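Local structure of uronate isomerase (Caulobacter crescentus, 2Q01) at the interface of chains A and B. The protein catalyses the isomerisation of D-glucuronate to D-fructuronate and of D-galacturonate to D-tagaturonate in pentose and glucuronate interconversion. Coordinates in Å, arbitrary orientation; residue numbers count along the deposited sequence, not the author numbering. Chains: chain A/B, Uronate isomerase.

The interface of chains A and B. Residues chain A 339-340, 343; chain B 313, 315-316, 318.
A:Lys343 lies across two histidines of the neighbouring chain, B:His313 and B:His316, where two copies of this uronate isomerase, a member of the metallo-dependent hydrolase superfamily, meet. The deposited assembly holds three copies, but the structure alone does not show that this interface is the biological one. The lysine stands at the start of helix 343-349. Its CG is anti to the backbone N, and the chain beyond is extended, which carries the amine along B:His316 to the edge of the B:His313 ring. A:Lys343 CB lies 3.9 Å from B:His316 NE2. CG sits over one face of the same imidazole, toward its rim. CD reaches B:His313 CE1 and is also near the B:His316 ring. A:Lys343 CE passes B:His316 O and touches B:Val318 CG2 at 3.9 Å. The tip, A:Lys343 NZ, arrives in plane at the edge of the B:His313 ring, 3.2 Å from B:His313 CE1. Water 1, its oxygen 2.8 Å from A:Lys343 NZ, bridges this amine to the backbone carbonyl O of B:Asn315.

B:His316 runs opposite to the lysine. B:His316 NE2 gives a hydrogen bond to the carbonyl O of A:Val339, at 2.6 Å and nearly straight (178° at H). The oxygen lies in the ring plane, while the nitrogen is tilted 29° from the carbonyl plane. A:Val339 CG1, anti to its backbone N, packs 3.5 Å from B:His316 CD2 and also faces B:His313. B:His316 CD2 in turn lies over one face of the B:His313 ring, toward the rim, and so helps to back it. An alanine in place of B:His316 would probably leave A:Val339 O without this donor and open a gap beside the lysine methylenes. The carboxylate of A:Asp340 takes a weak hydrogen bond at OD2 from B:His313 NE2, with its plane 60° from the ring.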
# COMPACT_ATOMS: atom_id res chain seq x y z
N VAL A 339 4.57 13.59 -8.15
CA VAL A 339 3.59 14.41 -8.88
C VAL A 339 3.98 15.89 -8.91
O VAL A 339 4.06 16.48 -9.99
CB VAL A 339 2.13 14.22 -8.35
CG1 VAL A 339 1.11 14.94 -9.22
CG2 VAL A 339 1.76 12.77 -8.28
N ASP A 340 4.24 16.47 -7.75
CA ASP A 340 4.67 17.87 -7.66
C ASP A 340 6.15 18.00 -7.98
O ASP A 340 6.58 19.01 -8.54
CB ASP A 340 4.40 18.44 -6.27
CG ASP A 340 2.94 18.75 -6.03
OD1 ASP A 340 2.46 18.47 -4.91
OD2 ASP A 340 2.29 19.28 -6.95
N LYS A 343 7.08 17.82 -11.83
CA LYS A 343 6.34 18.82 -12.61
C LYS A 343 7.16 19.95 -13.27
O LYS A 343 6.92 20.24 -14.45
CB LYS A 343 5.14 19.37 -11.82
CG LYS A 343 4.08 20.04 -12.70
CD LYS A 343 2.84 20.47 -11.92
CE LYS A 343 1.89 21.23 -12.85
NZ LYS A 343 0.75 21.89 -12.17
N HIS B 313 -4.76 15.86 -8.84
CA HIS B 313 -3.96 16.96 -9.36
C HIS B 313 -4.37 17.17 -10.80
O HIS B 313 -3.80 16.55 -11.71
CB HIS B 313 -2.48 16.60 -9.31
CG HIS B 313 -1.56 17.76 -9.49
ND1 HIS B 313 -1.49 18.49 -10.66
CD2 HIS B 313 -0.65 18.31 -8.65
CE1 HIS B 313 -0.59 19.45 -10.52
NE2 HIS B 313 -0.06 19.35 -9.32
N ASN B 315 -4.96 18.79 -14.50
CA ASN B 315 -4.23 19.55 -15.51
C ASN B 315 -2.73 19.63 -15.24
O ASN B 315 -2.13 20.70 -15.29
CB ASN B 315 -4.85 20.95 -15.70
CG ASN B 315 -6.35 20.89 -15.92
OD1 ASN B 315 -6.85 20.12 -16.74
ND2 ASN B 315 -7.09 21.71 -15.18
N HIS B 316 -2.16 18.47 -14.95
CA HIS B 316 -0.74 18.32 -14.60
C HIS B 316 0.18 18.71 -15.76
O HIS B 316 1.24 19.29 -15.54
CB HIS B 316 -0.48 16.89 -14.15
CG HIS B 316 0.85 16.68 -13.52
ND1 HIS B 316 1.97 16.32 -14.23
CD2 HIS B 316 1.25 16.78 -12.23
CE1 HIS B 316 3.00 16.20 -13.41
NE2 HIS B 316 2.59 16.47 -12.19
N VAL B 318 0.88 21.21 -18.30
CA VAL B 318 0.56 22.63 -18.45
C VAL B 318 0.44 22.99 -19.93
O VAL B 318 -0.49 23.71 -20.32
CB VAL B 318 1.60 23.54 -17.74
CG1 VAL B 318 1.17 25.00 -17.78
CG2 VAL B 318 1.80 23.11 -16.29
O HOH W 1 -1.52 22.79 -13.62